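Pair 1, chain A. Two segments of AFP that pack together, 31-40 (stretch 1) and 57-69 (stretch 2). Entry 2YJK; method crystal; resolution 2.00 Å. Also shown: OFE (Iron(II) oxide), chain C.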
# COMPACT_ATOMS: atom_id res chain seq x y z
N LYS A 31 11.87 11.11 -30.93
CA LYS A 31 11.63 9.68 -31.25
C LYS A 31 10.96 8.93 -30.11
O LYS A 31 10.13 8.06 -30.35
CB LYS A 31 12.94 9.00 -31.64
CG LYS A 31 13.48 9.59 -32.99
CD LYS A 31 14.51 8.71 -33.56
CE LYS A 31 14.70 8.99 -35.12
NZ LYS A 31 15.16 10.38 -35.31
N MET A 32 11.30 9.26 -28.88
CA MET A 32 10.62 8.66 -27.74
C MET A 32 9.16 9.07 -27.64
O MET A 32 8.34 8.27 -27.28
CB MET A 32 11.34 9.05 -26.50
CG MET A 32 12.68 8.26 -26.28
SD MET A 32 12.54 6.43 -26.43
CE MET A 32 13.50 6.23 -27.86
N GLN A 33 8.84 10.32 -27.94
CA GLN A 33 7.49 10.80 -27.85
C GLN A 33 6.68 10.23 -29.03
O GLN A 33 5.48 9.94 -28.84
CB GLN A 33 7.48 12.36 -27.84
CG GLN A 33 6.16 13.02 -27.54
CD GLN A 33 5.58 12.59 -26.18
OE1 GLN A 33 4.64 11.78 -26.13
NE2 GLN A 33 6.13 13.11 -25.10
N ALA A 34 7.29 10.12 -30.23
CA ALA A 34 6.68 9.42 -31.40
C ALA A 34 6.34 7.93 -31.07
O ALA A 34 5.26 7.44 -31.41
CB ALA A 34 7.59 9.47 -32.64
N LEU A 35 7.26 7.25 -30.35
CA LEU A 35 7.08 5.89 -29.90
C LEU A 35 5.92 5.73 -28.91
O LEU A 35 5.22 4.72 -28.96
CB LEU A 35 8.38 5.38 -29.31
CG LEU A 35 8.41 3.87 -29.03
CD1 LEU A 35 8.27 3.14 -30.33
CD2 LEU A 35 9.63 3.35 -28.11
N VAL A 36 5.65 6.76 -28.07
CA VAL A 36 4.44 6.75 -27.24
C VAL A 36 3.16 6.65 -28.16
O VAL A 36 2.27 5.79 -27.95
CB VAL A 36 4.32 8.04 -26.35
CG1 VAL A 36 2.91 8.16 -25.79
CG2 VAL A 36 5.36 7.98 -25.16
N VAL A 37 3.11 7.51 -29.19
CA VAL A 37 1.92 7.59 -30.02
C VAL A 37 1.79 6.37 -30.96
O VAL A 37 0.73 5.72 -31.03
CB VAL A 37 1.88 8.91 -30.84
CG1 VAL A 37 0.74 8.83 -31.88
CG2 VAL A 37 1.71 10.14 -29.88
N ASN A 38 2.87 6.05 -31.67
CA ASN A 38 2.86 4.90 -32.57
C ASN A 38 2.79 3.55 -31.83
O ASN A 38 2.33 2.56 -32.41
CB ASN A 38 4.07 4.98 -33.53
CG ASN A 38 4.00 6.21 -34.40
OD1 ASN A 38 2.90 6.58 -34.84
ND2 ASN A 38 5.16 6.89 -34.65
N GLY A 39 3.26 3.50 -30.57
CA GLY A 39 3.19 2.32 -29.80
C GLY A 39 1.74 2.12 -29.37
O GLY A 39 1.24 0.98 -29.28
N LYS A 40 1.05 3.22 -29.03
CA LYS A 40 -0.37 3.07 -28.69
C LYS A 40 -1.15 2.59 -29.87
O LYS A 40 -1.98 1.71 -29.73
CB LYS A 40 -0.99 4.35 -28.14
CG LYS A 40 -0.71 4.55 -26.66
CD LYS A 40 -1.58 3.56 -25.78
CE LYS A 40 -1.68 4.09 -24.37
NZ LYS A 40 -2.32 3.09 -23.44
N LEU A 57 2.66 -6.00 -23.30
CA LEU A 57 4.06 -5.59 -23.51
C LEU A 57 4.19 -4.22 -24.22
O LEU A 57 4.99 -3.36 -23.81
CB LEU A 57 4.86 -6.67 -24.27
CG LEU A 57 6.30 -6.33 -24.68
CD1 LEU A 57 7.09 -6.06 -23.38
CD2 LEU A 57 6.91 -7.57 -25.40
N LEU A 58 3.42 -4.01 -25.30
CA LEU A 58 3.41 -2.71 -25.96
C LEU A 58 3.00 -1.59 -25.01
O LEU A 58 3.62 -0.56 -24.99
CB LEU A 58 2.51 -2.75 -27.19
CG LEU A 58 3.02 -3.51 -28.42
CD1 LEU A 58 1.90 -3.70 -29.49
CD2 LEU A 58 4.17 -2.76 -29.03
N ASP A 59 1.98 -1.77 -24.17
CA ASP A 59 1.65 -0.72 -23.18
C ASP A 59 2.86 -0.38 -22.29
O ASP A 59 3.07 0.78 -21.90
CB ASP A 59 0.44 -1.11 -22.31
CG ASP A 59 -0.67 -0.05 -22.37
OD1 ASP A 59 -0.51 1.00 -23.07
OD2 ASP A 59 -1.75 -0.25 -21.77
N SER A 60 3.67 -1.38 -21.98
CA SER A 60 4.77 -1.13 -21.08
C SER A 60 5.95 -0.44 -21.80
O SER A 60 6.58 0.46 -21.24
CB SER A 60 5.06 -2.40 -20.28
OG SER A 60 6.36 -2.80 -20.49
N VAL A 61 6.08 -0.70 -23.11
CA VAL A 61 7.02 0.02 -24.00
C VAL A 61 6.65 1.51 -24.13
O VAL A 61 7.51 2.36 -24.10
CB VAL A 61 7.10 -0.65 -25.44
CG1 VAL A 61 7.68 0.25 -26.52
CG2 VAL A 61 7.84 -2.06 -25.37
N VAL A 62 5.38 1.79 -24.28
CA VAL A 62 4.85 3.14 -24.36
C VAL A 62 5.14 3.86 -23.03
O VAL A 62 5.57 5.02 -23.05
CB VAL A 62 3.32 3.06 -24.62
CG1 VAL A 62 2.62 4.36 -24.26
CG2 VAL A 62 3.02 2.68 -26.05
N ALA A 63 4.90 3.19 -21.89
CA ALA A 63 5.00 3.80 -20.56
C ALA A 63 6.51 4.17 -20.37
O ALA A 63 6.80 5.30 -20.01
CB ALA A 63 4.47 2.86 -19.46
N HIS A 64 7.43 3.25 -20.74
CA HIS A 64 8.88 3.56 -20.79
C HIS A 64 9.22 4.72 -21.73
O HIS A 64 9.93 5.66 -21.31
CB HIS A 64 9.69 2.33 -21.18
CG HIS A 64 9.61 1.22 -20.14
ND1 HIS A 64 9.90 -0.10 -20.43
CD2 HIS A 64 9.20 1.25 -18.85
CE1 HIS A 64 9.71 -0.83 -19.34
NE2 HIS A 64 9.29 -0.04 -18.38
N ALA A 65 8.74 4.67 -22.99
CA ALA A 65 9.08 5.75 -23.92
C ALA A 65 8.66 7.13 -23.33
O ALA A 65 9.44 8.10 -23.36
CB ALA A 65 8.41 5.49 -25.36
N GLN A 66 7.44 7.20 -22.81
CA GLN A 66 6.99 8.43 -22.19
C GLN A 66 7.93 8.89 -21.06
O GLN A 66 8.23 10.05 -21.02
CB GLN A 66 5.53 8.36 -21.64
CG GLN A 66 5.01 9.76 -21.20
CD GLN A 66 4.93 10.75 -22.40
OE1 GLN A 66 5.82 11.61 -22.62
NE2 GLN A 66 3.90 10.58 -23.21
N ASP A 67 8.39 8.00 -20.19
CA ASP A 67 9.31 8.39 -19.14
C ASP A 67 10.60 8.88 -19.74
O ASP A 67 11.11 9.92 -19.34
CB ASP A 67 9.59 7.26 -18.15
CG ASP A 67 8.41 7.00 -17.20
OD1 ASP A 67 7.68 7.98 -16.79
OD2 ASP A 67 8.18 5.79 -16.86
N TYR A 68 11.10 8.18 -20.73
CA TYR A 68 12.37 8.57 -21.37
C TYR A 68 12.28 9.90 -22.05
O TYR A 68 13.19 10.71 -21.93
CB TYR A 68 12.87 7.50 -22.34
CG TYR A 68 13.10 6.16 -21.70
CD1 TYR A 68 13.50 6.04 -20.33
CD2 TYR A 68 12.90 4.99 -22.44
CE1 TYR A 68 13.69 4.80 -19.75
CE2 TYR A 68 13.10 3.72 -21.85
CZ TYR A 68 13.50 3.65 -20.55
OH TYR A 68 13.64 2.40 -20.02
N ALA A 69 11.15 10.17 -22.71
CA ALA A 69 10.95 11.47 -23.39
C ALA A 69 11.02 12.58 -22.33
O ALA A 69 11.74 13.59 -22.49
CB ALA A 69 9.59 11.51 -24.17
FE OFE C . -5.16 0.23 -23.60
O OFE C . -3.72 1.42 -21.95
O HOH W 1 -5.63 -1.84 -22.56

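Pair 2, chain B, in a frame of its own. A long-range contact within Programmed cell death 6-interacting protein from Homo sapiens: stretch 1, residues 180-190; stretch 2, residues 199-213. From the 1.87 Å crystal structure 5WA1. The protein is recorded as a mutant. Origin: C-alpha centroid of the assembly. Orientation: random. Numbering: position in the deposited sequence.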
# COMPACT_ATOMS: atom_id res chain seq x y z
N ALA B 180 -5.08 -5.44 -2.35
CA ALA B 180 -5.92 -6.02 -1.31
C ALA B 180 -6.87 -4.98 -0.72
O ALA B 180 -8.04 -5.28 -0.49
CB ALA B 180 -5.05 -6.64 -0.20
N PHE B 181 -6.39 -3.75 -0.48
CA PHE B 181 -7.30 -2.69 -0.07
C PHE B 181 -8.35 -2.44 -1.14
O PHE B 181 -9.52 -2.19 -0.83
CB PHE B 181 -6.54 -1.39 0.22
CG PHE B 181 -5.74 -1.41 1.49
CD1 PHE B 181 -6.31 -1.82 2.69
CD2 PHE B 181 -4.40 -1.01 1.49
CE1 PHE B 181 -5.57 -1.84 3.87
CE2 PHE B 181 -3.65 -1.04 2.66
CZ PHE B 181 -4.23 -1.44 3.85
N LEU B 182 -7.95 -2.52 -2.41
CA LEU B 182 -8.90 -2.30 -3.50
C LEU B 182 -9.92 -3.43 -3.58
O LEU B 182 -11.10 -3.19 -3.88
CB LEU B 182 -8.16 -2.17 -4.82
CG LEU B 182 -9.07 -1.81 -6.00
CD1 LEU B 182 -9.69 -0.44 -5.75
CD2 LEU B 182 -8.28 -1.82 -7.28
N HIS B 183 -9.49 -4.67 -3.33
CA HIS B 183 -10.45 -5.77 -3.28
C HIS B 183 -11.47 -5.57 -2.16
O HIS B 183 -12.66 -5.85 -2.34
CB HIS B 183 -9.72 -7.11 -3.10
CG HIS B 183 -10.60 -8.30 -3.32
ND1 HIS B 183 -11.00 -9.13 -2.30
CD2 HIS B 183 -11.14 -8.81 -4.45
CE1 HIS B 183 -11.76 -10.09 -2.79
NE2 HIS B 183 -11.87 -9.92 -4.09
N ILE B 184 -11.02 -5.07 -1.01
CA ILE B 184 -11.97 -4.78 0.07
C ILE B 184 -12.95 -3.71 -0.36
O ILE B 184 -14.15 -3.80 -0.09
CB ILE B 184 -11.23 -4.39 1.36
CG1 ILE B 184 -10.27 -5.49 1.79
CG2 ILE B 184 -12.22 -4.10 2.48
CD1 ILE B 184 -9.46 -5.14 3.00
N LYS B 185 -12.45 -2.67 -1.03
CA LYS B 185 -13.33 -1.59 -1.49
C LYS B 185 -14.48 -2.13 -2.33
O LYS B 185 -15.63 -1.72 -2.16
CB LYS B 185 -12.52 -0.56 -2.29
CG LYS B 185 -13.36 0.53 -2.93
CD LYS B 185 -12.51 1.53 -3.69
CE LYS B 185 -13.39 2.57 -4.37
NZ LYS B 185 -12.63 3.39 -5.34
N GLU B 186 -14.19 -3.07 -3.23
CA GLU B 186 -15.17 -3.54 -4.19
C GLU B 186 -16.11 -4.62 -3.64
O GLU B 186 -17.12 -4.92 -4.28
CB GLU B 186 -14.45 -4.07 -5.43
CG GLU B 186 -13.62 -3.01 -6.14
CD GLU B 186 -12.73 -3.59 -7.22
OE1 GLU B 186 -12.23 -4.72 -7.04
OE2 GLU B 186 -12.53 -2.91 -8.25
N THR B 187 -15.81 -5.19 -2.47
CA THR B 187 -16.57 -6.34 -1.99
C THR B 187 -17.14 -6.18 -0.59
O THR B 187 -18.03 -6.96 -0.22
CB THR B 187 -15.70 -7.61 -2.01
OG1 THR B 187 -14.59 -7.44 -1.12
CG2 THR B 187 -15.18 -7.88 -3.42
N VAL B 188 -16.68 -5.20 0.19
CA VAL B 188 -17.03 -5.16 1.61
C VAL B 188 -18.53 -4.94 1.81
O VAL B 188 -19.12 -5.46 2.77
CB VAL B 188 -16.20 -4.08 2.33
CG1 VAL B 188 -16.53 -2.69 1.80
CG2 VAL B 188 -16.39 -4.16 3.84
N LEU B 189 -19.19 -4.19 0.92
CA LEU B 189 -20.58 -3.83 1.15
C LEU B 189 -21.51 -5.03 0.96
O LEU B 189 -22.38 -5.28 1.80
CB LEU B 189 -20.98 -2.68 0.23
CG LEU B 189 -20.32 -1.35 0.61
CD1 LEU B 189 -20.91 -0.18 -0.17
CD2 LEU B 189 -20.42 -1.12 2.12
N SER B 190 -21.34 -5.77 -0.14
CA SER B 190 -22.18 -6.94 -0.36
C SER B 190 -21.86 -8.05 0.63
O SER B 190 -22.73 -8.87 0.95
CB SER B 190 -22.02 -7.45 -1.79
OG SER B 190 -20.69 -7.90 -2.02
N ASP B 199 -12.93 2.16 8.98
CA ASP B 199 -11.60 1.75 8.52
C ASP B 199 -11.68 0.84 7.29
O ASP B 199 -10.86 0.95 6.38
CB ASP B 199 -10.82 1.08 9.65
CG ASP B 199 -11.50 -0.19 10.16
OD1 ASP B 199 -12.69 -0.42 9.85
OD2 ASP B 199 -10.82 -0.96 10.89
N ILE B 200 -12.68 -0.04 7.23
CA ILE B 200 -12.82 -0.95 6.09
C ILE B 200 -13.87 -0.46 5.10
O ILE B 200 -14.17 -1.16 4.13
CB ILE B 200 -13.12 -2.39 6.55
CG1 ILE B 200 -14.46 -2.45 7.29
CG2 ILE B 200 -11.97 -2.92 7.39
CD1 ILE B 200 -14.92 -3.88 7.60
N SER B 201 -14.42 0.73 5.31
CA SER B 201 -15.43 1.25 4.40
C SER B 201 -14.78 1.60 3.06
O SER B 201 -13.59 1.95 3.00
CB SER B 201 -16.11 2.47 5.00
OG SER B 201 -15.25 3.60 4.99
N PRO B 202 -15.55 1.51 1.96
CA PRO B 202 -14.95 1.67 0.62
C PRO B 202 -14.16 2.95 0.43
O PRO B 202 -13.12 2.93 -0.24
CB PRO B 202 -16.18 1.62 -0.30
CG PRO B 202 -17.17 0.77 0.45
CD PRO B 202 -16.96 1.07 1.91
N ASP B 203 -14.61 4.07 1.01
CA ASP B 203 -13.87 5.32 0.85
C ASP B 203 -12.49 5.24 1.49
O ASP B 203 -11.50 5.70 0.91
CB ASP B 203 -14.67 6.48 1.43
CG ASP B 203 -15.61 7.10 0.42
OD1 ASP B 203 -15.98 6.40 -0.54
OD2 ASP B 203 -15.97 8.29 0.59
N THR B 204 -12.40 4.66 2.68
CA THR B 204 -11.12 4.58 3.37
C THR B 204 -10.16 3.63 2.66
O THR B 204 -8.99 3.97 2.45
CB THR B 204 -11.33 4.13 4.82
OG1 THR B 204 -12.23 5.03 5.47
CG2 THR B 204 -10.00 4.12 5.56
N VAL B 205 -10.63 2.43 2.30
CA VAL B 205 -9.71 1.45 1.71
C VAL B 205 -9.38 1.82 0.27
O VAL B 205 -8.31 1.48 -0.23
CB VAL B 205 -10.26 0.02 1.82
CG1 VAL B 205 -10.08 -0.51 3.25
CG2 VAL B 205 -11.72 -0.06 1.38
N GLY B 206 -10.28 2.53 -0.42
CA GLY B 206 -9.92 3.08 -1.71
C GLY B 206 -8.77 4.06 -1.62
O GLY B 206 -7.86 4.07 -2.46
N THR B 207 -8.77 4.91 -0.58
CA THR B 207 -7.67 5.85 -0.42
C THR B 207 -6.38 5.13 -0.03
O THR B 207 -5.31 5.43 -0.55
CB THR B 207 -8.02 6.94 0.60
OG1 THR B 207 -9.10 7.73 0.09
CG2 THR B 207 -6.83 7.85 0.86
N LEU B 208 -6.48 4.17 0.90
CA LEU B 208 -5.31 3.37 1.25
C LEU B 208 -4.75 2.65 0.03
O LEU B 208 -3.53 2.52 -0.12
CB LEU B 208 -5.67 2.36 2.34
CG LEU B 208 -6.04 2.96 3.70
CD1 LEU B 208 -6.55 1.87 4.64
CD2 LEU B 208 -4.84 3.67 4.29
N SER B 209 -5.63 2.15 -0.84
CA SER B 209 -5.15 1.47 -2.04
C SER B 209 -4.31 2.42 -2.90
O SER B 209 -3.26 2.04 -3.42
CB SER B 209 -6.33 0.93 -2.84
OG SER B 209 -5.90 0.34 -4.05
N LEU B 210 -4.78 3.65 -3.06
CA LEU B 210 -4.02 4.62 -3.85
C LEU B 210 -2.71 5.01 -3.18
O LEU B 210 -1.68 5.19 -3.85
CB LEU B 210 -4.89 5.84 -4.12
CG LEU B 210 -4.27 6.96 -4.95
CD1 LEU B 210 -3.65 6.40 -6.23
CD2 LEU B 210 -5.35 7.97 -5.25
N ILE B 211 -2.71 5.16 -1.85
CA ILE B 211 -1.47 5.48 -1.15
C ILE B 211 -0.42 4.40 -1.39
O ILE B 211 0.76 4.69 -1.64
CB ILE B 211 -1.74 5.68 0.36
CG1 ILE B 211 -2.59 6.92 0.59
CG2 ILE B 211 -0.41 5.74 1.13
CD1 ILE B 211 -3.11 7.06 2.03
N MET B 212 -0.82 3.13 -1.29
CA MET B 212 0.12 2.03 -1.50
C MET B 212 0.58 1.97 -2.94
O MET B 212 1.74 1.64 -3.22
CB MET B 212 -0.54 0.70 -1.10
CG MET B 212 -0.94 0.61 0.36
SD MET B 212 0.47 0.82 1.48
CE MET B 212 -0.24 1.85 2.78
N LEU B 213 -0.32 2.28 -3.88
CA LEU B 213 0.10 2.32 -5.28
C LEU B 213 1.12 3.43 -5.51
O LEU B 213 2.11 3.23 -6.23
CB LEU B 213 -1.11 2.50 -6.18
CG LEU B 213 -0.85 2.24 -7.67
CD1 LEU B 213 -0.66 0.76 -7.93
CD2 LEU B 213 -1.98 2.81 -8.51

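Pair 1 and pair 2 are both two antiparallel helices in close contact. The axes approach to 7.9 Å in pair 1 and 7.8 Å in pair 2, with angles of 154° and 157° between their directions. Fourteen central residues superpose with an RMSD of 0.3 Å. The buried surface is also similar, 627 Å² against 610 Å².

A:Met32 matches B:Phe181, and both point their CA-to-CB bonds toward the partner helix. A:Met32 lies against two alanines, A:Ala65 and A:Ala69, and the CB of A:Tyr68. A:Met32 CB is 3.8 Å from A:Ala69 CB, and A:Met32 CG is 4.0 Å from A:Tyr68 CB. B:Phe181 fills the same position with a ring, which sits as a knob among B:Val205, B:Leu208, B:Ser209 and B:Met212. B:Leu208, the match of A:Tyr68, places its CB over one face of the B:Phe181 ring, 3.9 Å from the ring centroid, in a CH-pi contact. B:Phe181 CE2 is 3.9 Å from B:Met212 CG, which lies at the ring edge.

A:Ala65 matches B:Val205. A:Ala65 CB packs 3.7 Å from A:Leu35 CD2. In pair 2 the longer valine meets B:Ile184, the match of A:Leu35, with B:Val205 CG2 4.2 Å from B:Ile184 CG2.

A:Val36 matches B:Lys185. A:Val36 CG2 lies 3.5 Å from A:Gln66 CB. The match of A:Gln66 is B:Gly206, and the lysine uses the room left there: B:Lys185 CD is 3.6 Å from B:Gly206 CA. An ideal CB on this glycine would clash with that CD.

A:Val62 matches B:Pro202. A:Val62 is a knob among A:Leu35, A:Val36, A:Gly39 and A:Lys40. A:Gly39 makes room for it, since an ideal CB there would fall 2.8 Å from A:Val62 CG2. In pair 2 the residue matching A:Gly39 is B:Val188, whose CA lies 1.8 Å from A:Gly39 CA after superposition. B:Val188 CG1 packs 3.8 Å from B:Pro202 CG. B:Pro202 begins the second helix, whereas the helix in pair 1 runs on through this point.

The polar contacts also differ. A:Gln33 and A:Gln66 form two reciprocal amide hydrogen bonds, from A:Gln33 NE2 to A:Gln66 OE1 at 2.9 Å and from A:Gln66 NE2 to A:Gln33 OE1 at 3.2 Å. Their matches are B:Leu182 and B:Gly206, and pair 2 has no hydrogen bond between its stretches. B:Leu182 CB lies 3.5 Å from B:Ser209 OG. Pair 1 also has a salt bridge, A:Lys40 NZ to A:Asp59 OD1 at 2.8 Å, at positions without counterparts.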